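ABC transporter substrate binding protein (Ribose) (Agrobacterium vitis, PDB 5DKV) probably serves as the sugar-binding component of a bacterial ABC transporter and holds alpha-D-tagatopyranose in its pocket. Local coordinates at residues 123-128 with 133-138; 213-218 with 242-247; 251-256 with 302-307. One frame throughout, in Å; residues are numbered along the deposited sequence.

The three contacts show how the chemistry of a pairing follows its place in a two-lobed sugar-binding fold. Contact 3 is buried near the centre of the chain and almost wholly apolar, with one aspartate beside it turned to the sugar. Contact 1 is partly buried, its centre about 20 Å from that of the chain, and combines a ring packed on a proline with a hydrogen bond from a side-chain amide to a backbone carbonyl. Contact 2, on the surface, is a lone tyrosine against a glutamine and an alanine. Contacts 1 and 3 reach neighbouring strands, 137-140 and 299-307. Contact 2 adjoins contact 3 in sequence through the loop that enters strand 249-253.

Contact 1: residues 123-128 with 133-138; sequences DYQTGA and FPLSYI
Tyr124 and Pro134 carry most of the apolar part of this contact, the phenol ring lying flat against the proline. Pro134 CB stands over the centre of the ring, 3.7 Å from its centroid and 13° off the normal, a well-centred CH-pi interaction. The rest of the pyrrolidine ring extends over the same phenol, with Pro134 CG 3.8 Å from Tyr124 CE1. Tyr124 CG sits beside its own backbone N (chi1 -59°), which turns the ring onto the segment 133-138. At its rim, near the ring plane, Ser136 O lies 3.4 Å from Tyr124 CE2, and the same carbon touches Tyr137 CB at 3.6 Å.

The polar part belongs to Gln125. Its chain bends at chi2 (-66°) and brings NE2 to Pro134 O, a hydrogen bond of 3.0 Å that is nearly straight. The oxygen lies close to the amide plane of Gln125, whereas the nitrogen comes from well above the carbonyl plane and does not sit on a lone pair. Alongside runs Leu135, whose CD2 is 4.0 Å from Gln125 NE2. Pro134 O also lies 3.2 Å from Tyr124 CB, a plain contact that ties the polar and apolar parts together.

Both tyrosines are tied further in at their hydroxyls: Tyr124 OH bonds to Thr114 OG1 and Ile119 N, and Tyr137 OH to Asp116 O, the backbone of a residue that lines the sugar pocket. The whole is a loop folded back on the approach to its own next strand. It joins the parallel neighbours 112-115 and 137-140 without an intervening helix, within the sheet of one lobe, consistent with a type I periplasmic binding protein.

Contact 2: residues 213-218 with 242-247; sequences AVYARN and AGQSGT
Tyr215, on the last turn of helix 204-217, reaches across to Gln244 and Ala242, which stand on either side in sequence of Gly243, the positive-phi residue of the Schellman motif that ends helix 229-241. The two helices belong to successive beta-alpha-beta crossovers, one leading from strand 192-199 to 223-226 and the next from there to 249-253. The contact therefore joins the ends of two consecutive helices of this alpha/beta lobe, at the surface.

Tyr215 loses the most surface. Its CG is anti to the backbone N (chi1 175°), so the ring stretches away from its helix toward the neighbouring turn. Ala242 meets the near part of that ring, its CB 4.2 Å from Tyr215 CD2, a loose touch. The tyrosine also packs on Ile248, which lies in the loop just before strand 249-253.

Gln244 takes the far part. Its side chain runs at about a right angle to that of Tyr215, and its CG approaches the phenol carbon CZ to 3.6 Å. The amide beyond lies by the hydroxyl end, its plane turned only 28° from that of the ring. A bend at chi2 (-53°) folds the amide back over its own turn, where NE2 makes a weak hydrogen bond of 3.3 Å to Ala242 O. Gly243 turns the chain between these two residues, and Thr247 N closes the following turn on Gln244 O at 2.9 Å. The one polar bond of the amide within these segments is thus the weak one to its own turn, and the tyrosine adds packing alone. Gln244 NE2 comes within 3.1 Å of Tyr215 OH, but the poor angle keeps this pair from being a hydrogen bond.

Contact 3: residues 251-256 with 302-307; sequences VAFDAP and TGFTVI. With T6T (alpha-D-tagatopyranose), chain E.
Phe253 and Phe304 meet through single ring carbons, Phe253 CZ lying 3.6 Å from Phe304 CE1. The ring planes are steeply inclined, at 76°, and the centroids are 5.8 Å apart; the rings approach obliquely. Phe253 reaches this position with chi1 at -139°, well off a staggered value, so the torsion is probably somewhat strained. Phe304 starts out directly toward the other segment.

A second apolar touch follows where Ala255 and Ile307 face each other: Ala255 CB and Ile307 CD1 are 4.0 Å apart, the isoleucine supplying the end of its longer branch.

Asp254, between Phe253 and Ala255 in sequence, takes no part in the apolar pairing and serves the sugar instead. Its OD1 accepts a hydrogen bond of 2.6 Å from O3 of the tagatopyranose, while OD2 is held by Tyr322 OH and Gln274 NE2, second partners that should fix the rotation of the carboxylate.

Strand 270-273 runs between strands 249-253 and 299-307 in the sheet, so the contact spans an intervening strand: both phenylalanines pack on its Ile272, and Ala255 on its Ala273. Helix 142-156 covers Phe304 through Ile148 and also packs on Val251 of strand 249-253.

Contact 1: residues 123-128 with 133-138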
ATOM      1  N   ASP A 123       6.205  11.866 -10.411  1.00 14.55           N
ATOM      2  CA  ASP A 123       7.486  12.509 -10.714  1.00 15.11           C
ATOM      3  C   ASP A 123       7.394  13.960 -10.282  1.00 15.74           C
ATOM      4  O   ASP A 123       6.618  14.759 -10.859  1.00 16.57           O
ATOM      5  CB  ASP A 123       7.828  12.404 -12.207  1.00 16.36           C
ATOM      6  CG  ASP A 123       8.036  10.985 -12.641  1.00 32.80           C
ATOM      7  OD1 ASP A 123       8.802  10.270 -11.966  1.00 29.07           O
ATOM      8  OD2 ASP A 123       7.424  10.573 -13.645  1.00 36.87           O
ATOM      9  N   TYR A 124       8.153  14.299  -9.249  1.00 11.40           N
ATOM     10  CA  TYR A 124       8.042  15.620  -8.637  1.00 14.25           C
ATOM     11  C   TYR A 124       9.286  16.486  -8.827  1.00 15.00           C
ATOM     12  O   TYR A 124      10.369  15.980  -9.089  1.00 13.30           O
ATOM     13  CB  TYR A 124       7.777  15.471  -7.154  1.00 11.80           C
ATOM     14  CG  TYR A 124       6.523  14.699  -6.775  1.00  9.80           C
ATOM     15  CD1 TYR A 124       5.339  14.777  -7.523  1.00 12.50           C
ATOM     16  CD2 TYR A 124       6.523  13.894  -5.644  1.00 12.33           C
ATOM     17  CE1 TYR A 124       4.190  14.051  -7.128  1.00  9.90           C
ATOM     18  CE2 TYR A 124       5.406  13.202  -5.247  1.00  8.81           C
ATOM     19  CZ  TYR A 124       4.233  13.268  -5.996  1.00  9.20           C
ATOM     20  OH  TYR A 124       3.108  12.573  -5.589  1.00  9.60           O
ATOM     21  N   GLN A 125       9.111  17.798  -8.657  1.00 15.80           N
ATOM     22  CA  GLN A 125      10.197  18.769  -8.767  1.00 19.26           C
ATOM     23  C   GLN A 125      10.906  18.667 -10.110  1.00 24.11           C
ATOM     24  O   GLN A 125      12.106  18.908 -10.198  1.00 20.23           O
ATOM     25  CB  GLN A 125      11.200  18.590  -7.626  1.00 16.38           C
ATOM     26  CG  GLN A 125      10.590  18.746  -6.246  1.00 17.38           C
ATOM     27  CD  GLN A 125      10.110  20.158  -5.972  1.00 16.14           C
ATOM     28  OE1 GLN A 125      10.869  21.115  -6.083  1.00 17.67           O
ATOM     29  NE2 GLN A 125       8.836  20.295  -5.615  1.00 18.54           N
ATOM     30  N   THR A 126      10.164  18.314 -11.151  1.00 15.59           N
ATOM     31  CA  THR A 126      10.728  18.247 -12.496  1.00 21.07           C
ATOM     32  C   THR A 126      10.698  19.603 -13.198  1.00 23.45           C
ATOM     33  O   THR A 126      11.414  19.818 -14.180  1.00 24.04           O
ATOM     34  CB  THR A 126       9.969  17.242 -13.367  1.00 24.86           C
ATOM     35  OG1 THR A 126       8.675  17.772 -13.689  1.00 24.00           O
ATOM     36  CG2 THR A 126       9.806  15.930 -12.634  1.00 23.77           C
ATOM     37  N   GLY A 127       9.854  20.502 -12.709  1.00 23.07           N
ATOM     38  CA  GLY A 127       9.702  21.820 -13.300  1.00 28.54           C
ATOM     39  C   GLY A 127       8.509  21.945 -14.235  1.00 26.77           C
ATOM     40  O   GLY A 127       8.246  23.031 -14.764  1.00 34.03           O
ATOM     41  N   ALA A 128       7.782  20.847 -14.438  1.00 22.13           N
ATOM     42  CA  ALA A 128       6.600  20.845 -15.308  1.00 22.87           C
ATOM     43  C   ALA A 128       5.548  19.817 -14.871  1.00 28.67           C
ATOM     44  O   ALA A 128       5.858  18.861 -14.163  1.00 27.95           O
ATOM     45  CB  ALA A 128       7.021  20.581 -16.748  1.00 32.44           C
ATOM     46  N   PHE A 133       4.427  19.726  -7.535  1.00 16.32           N
ATOM     47  CA  PHE A 133       4.893  20.513  -6.397  1.00 15.37           C
ATOM     48  C   PHE A 133       5.254  19.766  -5.101  1.00 14.04           C
ATOM     49  O   PHE A 133       5.941  20.358  -4.269  1.00 13.65           O
ATOM     50  CB  PHE A 133       3.859  21.602  -6.077  1.00 14.68           C
ATOM     51  CG  PHE A 133       2.463  21.082  -5.979  1.00 13.22           C
ATOM     52  CD1 PHE A 133       2.016  20.519  -4.801  1.00 13.25           C
ATOM     53  CD2 PHE A 133       1.602  21.134  -7.065  1.00 14.53           C
ATOM     54  CE1 PHE A 133       0.742  20.018  -4.701  1.00 13.59           C
ATOM     55  CE2 PHE A 133       0.335  20.625  -6.965  1.00 15.75           C
ATOM     56  CZ  PHE A 133      -0.096  20.070  -5.778  1.00 14.17           C
ATOM     57  N   PRO A 134       4.811  18.498  -4.903  1.00 13.92           N
ATOM     58  CA  PRO A 134       5.341  17.793  -3.728  1.00 11.97           C
ATOM     59  C   PRO A 134       6.866  17.654  -3.844  1.00 11.35           C
ATOM     60  O   PRO A 134       7.420  17.777  -4.940  1.00 12.08           O
ATOM     61  CB  PRO A 134       4.621  16.425  -3.765  1.00 12.66           C
ATOM     62  CG  PRO A 134       3.342  16.719  -4.595  1.00 12.32           C
ATOM     63  CD  PRO A 134       3.842  17.664  -5.638  1.00 13.03           C
ATOM     64  N   LEU A 135       7.556  17.420  -2.729  1.00 10.74           N
ATOM     65  CA  LEU A 135       9.007  17.364  -2.747  1.00 10.77           C
ATOM     66  C   LEU A 135       9.537  15.977  -3.034  1.00  9.70           C
ATOM     67  O   LEU A 135      10.643  15.837  -3.545  1.00  9.94           O
ATOM     68  CB  LEU A 135       9.571  17.821  -1.403  1.00 10.23           C
ATOM     69  CG  LEU A 135       9.355  19.282  -1.039  1.00 15.04           C
ATOM     70  CD1 LEU A 135       9.627  19.474   0.433  1.00 15.85           C
ATOM     71  CD2 LEU A 135      10.249  20.167  -1.872  1.00 23.90           C
ATOM     72  N   SER A 136       8.742  14.963  -2.699  1.00  9.28           N
ATOM     73  CA  SER A 136       9.179  13.579  -2.788  1.00  8.97           C
ATOM     74  C   SER A 136       8.015  12.628  -2.790  1.00 10.09           C
ATOM     75  O   SER A 136       6.952  12.951  -2.282  1.00  8.68           O
ATOM     76  CB  SER A 136      10.105  13.266  -1.624  1.00  8.84           C
ATOM     77  OG  SER A 136      10.723  12.000  -1.758  1.00 10.83           O
ATOM     78  N   TYR A 137       8.250  11.441  -3.354  1.00 10.53           N
ATOM     79  CA  TYR A 137       7.320  10.333  -3.363  1.00  8.37           C
ATOM     80  C   TYR A 137       8.024   9.143  -2.723  1.00  8.02           C
ATOM     81  O   TYR A 137       9.048   8.680  -3.246  1.00  9.88           O
ATOM     82  CB  TYR A 137       6.899   9.990  -4.803  1.00  9.07           C
ATOM     83  CG  TYR A 137       6.031   8.758  -4.918  1.00  9.09           C
ATOM     84  CD1 TYR A 137       5.059   8.475  -3.984  1.00  8.56           C
ATOM     85  CD2 TYR A 137       6.205   7.870  -5.965  1.00 14.72           C
ATOM     86  CE1 TYR A 137       4.258   7.333  -4.096  1.00  9.75           C
ATOM     87  CE2 TYR A 137       5.421   6.743  -6.076  1.00 15.22           C
ATOM     88  CZ  TYR A 137       4.448   6.484  -5.135  1.00 13.39           C
ATOM     89  OH  TYR A 137       3.668   5.359  -5.239  1.00 11.77           O
ATOM     90  N   ILE A 138       7.507   8.698  -1.592  1.00  7.75           N
ATOM     91  CA  ILE A 138       8.137   7.636  -0.803  1.00  7.51           C
ATOM     92  C   ILE A 138       7.150   6.480  -0.716  1.00  9.58           C
ATOM     93  O   ILE A 138       6.046   6.640  -0.157  1.00  9.10           O
ATOM     94  CB  ILE A 138       8.513   8.125   0.589  1.00  7.53           C
ATOM     95  CG1 ILE A 138       9.488   9.285   0.490  1.00  9.24           C
ATOM     96  CG2 ILE A 138       9.143   6.977   1.414  1.00  8.97           C
ATOM     97  CD1 ILE A 138       9.729   9.989   1.802  1.00 11.87           C
TER

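Contact 2: residues 213-218 with 242-247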
ATOM      1  N   ALA A 213     -17.798 -16.530  -6.860  1.00 10.69           N
ATOM      2  CA  ALA A 213     -18.326 -16.488  -8.222  1.00 11.02           C
ATOM      3  C   ALA A 213     -17.330 -17.070  -9.243  1.00 11.04           C
ATOM      4  O   ALA A 213     -17.694 -17.852 -10.122  1.00 11.35           O
ATOM      5  CB  ALA A 213     -18.680 -15.077  -8.592  1.00 11.12           C
ATOM      6  N   VAL A 214     -16.074 -16.666  -9.137  1.00 13.90           N
ATOM      7  CA  VAL A 214     -15.071 -17.124 -10.082  1.00 12.04           C
ATOM      8  C   VAL A 214     -14.893 -18.636  -9.950  1.00 10.88           C
ATOM      9  O   VAL A 214     -14.844 -19.353 -10.960  1.00 12.29           O
ATOM     10  CB  VAL A 214     -13.727 -16.366  -9.877  1.00 11.85           C
ATOM     11  CG1 VAL A 214     -12.643 -16.901 -10.814  1.00 10.93           C
ATOM     12  CG2 VAL A 214     -13.943 -14.876 -10.137  1.00 10.48           C
ATOM     13  N   TYR A 215     -14.836 -19.128  -8.721  1.00 10.68           N
ATOM     14  CA  TYR A 215     -14.680 -20.552  -8.493  1.00 11.91           C
ATOM     15  C   TYR A 215     -15.895 -21.333  -8.996  1.00 12.85           C
ATOM     16  O   TYR A 215     -15.752 -22.440  -9.513  1.00 14.01           O
ATOM     17  CB  TYR A 215     -14.446 -20.833  -7.013  1.00 10.83           C
ATOM     18  CG  TYR A 215     -14.384 -22.308  -6.660  1.00 12.69           C
ATOM     19  CD1 TYR A 215     -13.523 -23.168  -7.315  1.00 10.90           C
ATOM     20  CD2 TYR A 215     -15.179 -22.825  -5.646  1.00 12.15           C
ATOM     21  CE1 TYR A 215     -13.465 -24.520  -6.975  1.00 13.88           C
ATOM     22  CE2 TYR A 215     -15.120 -24.176  -5.302  1.00 14.21           C
ATOM     23  CZ  TYR A 215     -14.270 -25.005  -5.971  1.00 17.90           C
ATOM     24  OH  TYR A 215     -14.218 -26.327  -5.621  1.00 22.75           O
ATOM     25  N   ALA A 216     -17.091 -20.775  -8.863  1.00 11.27           N
ATOM     26  CA  ALA A 216     -18.268 -21.498  -9.317  1.00 11.67           C
ATOM     27  C   ALA A 216     -18.278 -21.596 -10.840  1.00 13.91           C
ATOM     28  O   ALA A 216     -18.727 -22.599 -11.389  1.00 15.27           O
ATOM     29  CB  ALA A 216     -19.524 -20.842  -8.820  1.00 13.59           C
ATOM     30  N   ARG A 217     -17.810 -20.556 -11.526  1.00 14.07           N
ATOM     31  CA  ARG A 217     -17.728 -20.602 -12.993  1.00 13.58           C
ATOM     32  C   ARG A 217     -16.504 -21.388 -13.455  1.00 16.42           C
ATOM     33  O   ARG A 217     -16.467 -21.853 -14.613  1.00 15.11           O
ATOM     34  CB  ARG A 217     -17.684 -19.190 -13.593  1.00 14.78           C
ATOM     35  CG  ARG A 217     -18.990 -18.402 -13.519  1.00 18.51           C
ATOM     36  CD  ARG A 217     -18.846 -17.043 -14.234  1.00 20.79           C
ATOM     37  NE  ARG A 217     -17.814 -16.186 -13.625  1.00 26.40           N
ATOM     38  CZ  ARG A 217     -18.054 -15.187 -12.770  1.00 23.80           C
ATOM     39  NH1 ARG A 217     -19.304 -14.880 -12.399  1.00 22.01           N
ATOM     40  NH2 ARG A 217     -17.037 -14.481 -12.282  1.00 24.92           N
ATOM     41  N   ASN A 218     -15.513 -21.521 -12.565  1.00 12.83           N
ATOM     42  CA  ASN A 218     -14.234 -22.177 -12.865  1.00 16.42           C
ATOM     43  C   ASN A 218     -13.776 -23.135 -11.766  1.00 10.91           C
ATOM     44  O   ASN A 218     -12.889 -22.778 -10.969  1.00 11.03           O
ATOM     45  CB  ASN A 218     -13.132 -21.135 -13.067  1.00 13.31           C
ATOM     46  CG  ASN A 218     -13.455 -20.131 -14.136  1.00 15.30           C
ATOM     47  OD1 ASN A 218     -13.139 -20.340 -15.318  1.00 15.07           O
ATOM     48  ND2 ASN A 218     -14.041 -19.007 -13.740  1.00 13.93           N
ATOM     49  N   ALA A 242     -15.303 -21.613   0.807  1.00 15.78           N
ATOM     50  CA  ALA A 242     -15.608 -22.532  -0.281  1.00 13.73           C
ATOM     51  C   ALA A 242     -15.097 -23.945  -0.027  1.00 17.25           C
ATOM     52  O   ALA A 242     -15.337 -24.841  -0.832  1.00 19.94           O
ATOM     53  CB  ALA A 242     -15.023 -22.014  -1.574  1.00 13.86           C
ATOM     54  N   GLY A 243     -14.355 -24.133   1.057  1.00 14.87           N
ATOM     55  CA  GLY A 243     -13.732 -25.422   1.334  1.00 15.60           C
ATOM     56  C   GLY A 243     -12.472 -25.753   0.544  1.00 19.55           C
ATOM     57  O   GLY A 243     -12.073 -26.921   0.474  1.00 19.51           O
ATOM     58  N   GLN A 244     -11.832 -24.745  -0.039  1.00 13.38           N
ATOM     59  CA  GLN A 244     -10.728 -24.998  -0.950  1.00 17.12           C
ATOM     60  C   GLN A 244      -9.359 -24.575  -0.417  1.00 17.04           C
ATOM     61  O   GLN A 244      -8.422 -24.404  -1.195  1.00 15.38           O
ATOM     62  CB  GLN A 244     -10.996 -24.307  -2.277  1.00 17.47           C
ATOM     63  CG  GLN A 244     -12.282 -24.785  -2.944  1.00 16.52           C
ATOM     64  CD  GLN A 244     -12.357 -26.297  -3.085  1.00 26.89           C
ATOM     65  OE1 GLN A 244     -11.430 -26.926  -3.572  1.00 26.44           O
ATOM     66  NE2 GLN A 244     -13.469 -26.888  -2.633  1.00 39.90           N
ATOM     67  N   SER A 245      -9.233 -24.456   0.895  1.00 14.21           N
ATOM     68  CA  SER A 245      -7.963 -24.054   1.476  1.00 10.84           C
ATOM     69  C   SER A 245      -6.868 -25.011   1.047  1.00 12.09           C
ATOM     70  O   SER A 245      -7.030 -26.237   1.150  1.00 16.16           O
ATOM     71  CB  SER A 245      -8.046 -23.998   2.991  1.00 17.41           C
ATOM     72  OG  SER A 245      -6.780 -23.646   3.520  1.00 15.49           O
ATOM     73  N   GLY A 246      -5.777 -24.456   0.533  1.00 15.40           N
ATOM     74  CA  GLY A 246      -4.647 -25.238   0.061  1.00 19.17           C
ATOM     75  C   GLY A 246      -4.763 -25.745  -1.373  1.00 21.01           C
ATOM     76  O   GLY A 246      -3.778 -26.162  -1.979  1.00 27.79           O
ATOM     77  N   THR A 247      -5.974 -25.743  -1.904  1.00 14.69           N
ATOM     78  CA  THR A 247      -6.219 -26.159  -3.287  1.00 13.20           C
ATOM     79  C   THR A 247      -6.181 -24.965  -4.238  1.00 19.17           C
ATOM     80  O   THR A 247      -5.503 -24.994  -5.265  1.00 22.00           O
ATOM     81  CB  THR A 247      -7.560 -26.871  -3.399  1.00 16.26           C
ATOM     82  OG1 THR A 247      -7.534 -28.013  -2.535  1.00 26.84           O
ATOM     83  CG2 THR A 247      -7.824 -27.314  -4.838  1.00 21.32           C
TER

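Contact 3: residues 251-256 with 302-307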
ATOM      1  N   VAL A 251      -1.856 -15.734  -3.018  1.00  9.06           N
ATOM      2  CA  VAL A 251      -0.770 -14.818  -2.732  1.00  9.50           C
ATOM      3  C   VAL A 251      -1.439 -13.516  -2.360  1.00 10.07           C
ATOM      4  O   VAL A 251      -2.244 -12.979  -3.106  1.00 10.54           O
ATOM      5  CB  VAL A 251       0.212 -14.623  -3.926  1.00  8.09           C
ATOM      6  CG1 VAL A 251       1.223 -13.524  -3.637  1.00 10.39           C
ATOM      7  CG2 VAL A 251       0.929 -15.917  -4.211  1.00 10.30           C
ATOM      8  N   ALA A 252      -1.100 -13.034  -1.172  1.00  9.12           N
ATOM      9  CA  ALA A 252      -1.728 -11.865  -0.608  1.00  9.36           C
ATOM     10  C   ALA A 252      -0.717 -10.772  -0.409  1.00 12.24           C
ATOM     11  O   ALA A 252       0.322 -10.984   0.206  1.00  9.42           O
ATOM     12  CB  ALA A 252      -2.379 -12.203   0.712  1.00 10.75           C
ATOM     13  N   PHE A 253      -1.035  -9.593  -0.919  1.00  9.26           N
ATOM     14  CA  PHE A 253      -0.240  -8.411  -0.648  1.00  8.83           C
ATOM     15  C   PHE A 253      -0.547  -7.904   0.742  1.00  8.18           C
ATOM     16  O   PHE A 253      -1.670  -8.032   1.213  1.00  9.98           O
ATOM     17  CB  PHE A 253      -0.533  -7.311  -1.672  1.00 10.15           C
ATOM     18  CG  PHE A 253       0.697  -6.570  -2.144  1.00  8.36           C
ATOM     19  CD1 PHE A 253       1.523  -7.111  -3.099  1.00  9.66           C
ATOM     20  CD2 PHE A 253       1.008  -5.306  -1.632  1.00  7.30           C
ATOM     21  CE1 PHE A 253       2.639  -6.453  -3.532  1.00  9.71           C
ATOM     22  CE2 PHE A 253       2.135  -4.628  -2.082  1.00  8.86           C
ATOM     23  CZ  PHE A 253       2.944  -5.197  -3.029  1.00  9.82           C
ATOM     24  N   ASP A 254       0.466  -7.319   1.378  1.00  6.95           N
ATOM     25  CA  ASP A 254       0.418  -6.794   2.746  1.00  9.56           C
ATOM     26  C   ASP A 254       0.434  -7.926   3.768  1.00 12.30           C
ATOM     27  O   ASP A 254       0.373  -9.108   3.409  1.00 11.35           O
ATOM     28  CB  ASP A 254      -0.772  -5.839   2.950  1.00  8.04           C
ATOM     29  CG  ASP A 254      -0.626  -4.568   2.119  1.00 10.69           C
ATOM     30  OD1 ASP A 254      -1.541  -4.248   1.314  1.00  7.98           O
ATOM     31  OD2 ASP A 254       0.436  -3.901   2.270  1.00  9.86           O
ATOM     32  N   ALA A 255       0.620  -7.562   5.031  1.00 11.55           N
ATOM     33  CA  ALA A 255       0.872  -8.562   6.079  1.00  8.06           C
ATOM     34  C   ALA A 255       0.173  -8.204   7.389  1.00 10.57           C
ATOM     35  O   ALA A 255       0.822  -7.914   8.403  1.00 13.80           O
ATOM     36  CB  ALA A 255       2.357  -8.721   6.290  1.00 11.91           C
ATOM     37  N   PRO A 256      -1.161  -8.246   7.391  1.00 12.20           N
ATOM     38  CA  PRO A 256      -1.849  -8.091   8.671  1.00 21.77           C
ATOM     39  C   PRO A 256      -1.575  -9.291   9.577  1.00 18.56           C
ATOM     40  O   PRO A 256      -1.104 -10.329   9.105  1.00 13.67           O
ATOM     41  CB  PRO A 256      -3.322  -8.019   8.279  1.00 21.06           C
ATOM     42  CG  PRO A 256      -3.411  -8.719   6.991  1.00 14.92           C
ATOM     43  CD  PRO A 256      -2.098  -8.502   6.282  1.00 12.69           C
ATOM     44  N   THR A 302      10.929   1.850  -1.010  1.00 11.38           N
ATOM     45  CA  THR A 302      11.104   0.981   0.152  1.00 11.15           C
ATOM     46  C   THR A 302      10.828  -0.448  -0.303  1.00 12.67           C
ATOM     47  O   THR A 302      10.177  -0.648  -1.314  1.00 13.00           O
ATOM     48  CB  THR A 302      10.185   1.401   1.309  1.00 12.77           C
ATOM     49  OG1 THR A 302       8.823   1.408   0.865  1.00 12.40           O
ATOM     50  CG2 THR A 302      10.559   2.818   1.773  1.00 15.47           C
ATOM     51  N   GLY A 303      11.323  -1.426   0.438  1.00 13.23           N
ATOM     52  CA  GLY A 303      11.354  -2.804  -0.038  1.00 16.36           C
ATOM     53  C   GLY A 303      10.215  -3.704   0.385  1.00 11.20           C
ATOM     54  O   GLY A 303       9.243  -3.255   0.978  1.00 12.93           O
ATOM     55  N   PHE A 304      10.360  -4.985   0.054  1.00 11.13           N
ATOM     56  CA  PHE A 304       9.387  -6.000   0.416  1.00 10.17           C
ATOM     57  C   PHE A 304      10.051  -7.071   1.266  1.00 13.88           C
ATOM     58  O   PHE A 304      11.262  -7.310   1.181  1.00 15.92           O
ATOM     59  CB  PHE A 304       8.782  -6.666  -0.818  1.00 10.65           C
ATOM     60  CG  PHE A 304       8.146  -5.719  -1.756  1.00 11.15           C
ATOM     61  CD1 PHE A 304       6.951  -5.125  -1.424  1.00 11.78           C
ATOM     62  CD2 PHE A 304       8.724  -5.432  -2.968  1.00 12.71           C
ATOM     63  CE1 PHE A 304       6.345  -4.248  -2.285  1.00 10.54           C
ATOM     64  CE2 PHE A 304       8.129  -4.578  -3.826  1.00 11.47           C
ATOM     65  CZ  PHE A 304       6.939  -3.972  -3.489  1.00 10.52           C
ATOM     66  N   THR A 305       9.233  -7.699   2.098  1.00 10.43           N
ATOM     67  CA  THR A 305       9.600  -8.911   2.811  1.00 11.78           C
ATOM     68  C   THR A 305       8.586  -9.975   2.419  1.00 12.26           C
ATOM     69  O   THR A 305       7.396  -9.821   2.694  1.00 12.68           O
ATOM     70  CB  THR A 305       9.603  -8.699   4.329  1.00 15.87           C
ATOM     71  OG1 THR A 305      10.586  -7.716   4.683  1.00 15.42           O
ATOM     72  CG2 THR A 305       9.919  -9.993   5.074  1.00 18.79           C
ATOM     73  N   VAL A 306       9.058 -11.037   1.773  1.00 13.18           N
ATOM     74  CA  VAL A 306       8.185 -12.145   1.372  1.00 13.20           C
ATOM     75  C   VAL A 306       8.099 -13.144   2.527  1.00 17.08           C
ATOM     76  O   VAL A 306       9.104 -13.690   2.962  1.00 20.17           O
ATOM     77  CB  VAL A 306       8.691 -12.808   0.097  1.00 17.46           C
ATOM     78  CG1 VAL A 306       7.733 -13.919  -0.349  1.00 19.76           C
ATOM     79  CG2 VAL A 306       8.835 -11.742  -1.024  1.00 21.51           C
ATOM     80  N   ILE A 307       6.884 -13.329   3.042  1.00 11.04           N
ATOM     81  CA  ILE A 307       6.629 -14.156   4.209  1.00 11.78           C
ATOM     82  C   ILE A 307       5.954 -15.448   3.761  1.00 14.22           C
ATOM     83  O   ILE A 307       4.984 -15.431   2.990  1.00 12.85           O
ATOM     84  CB  ILE A 307       5.744 -13.419   5.273  1.00 14.26           C
ATOM     85  CG1 ILE A 307       6.326 -12.041   5.587  1.00 13.62           C
ATOM     86  CG2 ILE A 307       5.646 -14.266   6.566  1.00 11.87           C
ATOM     87  CD1 ILE A 307       5.485 -11.211   6.577  1.00 16.71           C
TER
HETATM   88  O3  T6T E 401      -1.816  -1.879   0.181  1.00  7.37           O
HETATM   89  C3  T6T E 401      -1.864  -0.760   1.055  1.00  5.80           C
HETATM   90  C4  T6T E 401      -1.486   0.446   0.309  1.00  6.86           C
HETATM   91  O4  T6T E 401      -0.100   0.299  -0.177  1.00  8.07           O
HETATM   92  C5  T6T E 401      -2.410   0.675  -0.805  1.00  7.27           C
HETATM   93  O5  T6T E 401      -2.131   1.915  -1.478  1.00  9.02           O
HETATM   94  C6  T6T E 401      -3.846   0.814  -0.329  1.00  7.69           C
HETATM   95  O6  T6T E 401      -4.209  -0.363   0.451  1.00  9.00           O
HETATM   96  C2  T6T E 401      -3.305  -0.574   1.567  1.00  6.42           C
HETATM   97  O2  T6T E 401      -3.303   0.527   2.443  1.00  9.14           O
HETATM   98  C1  T6T E 401      -3.889  -1.763   2.221  1.00  9.55           C
HETATM   99  O1  T6T E 401      -3.163  -2.158   3.341  1.00  8.79           O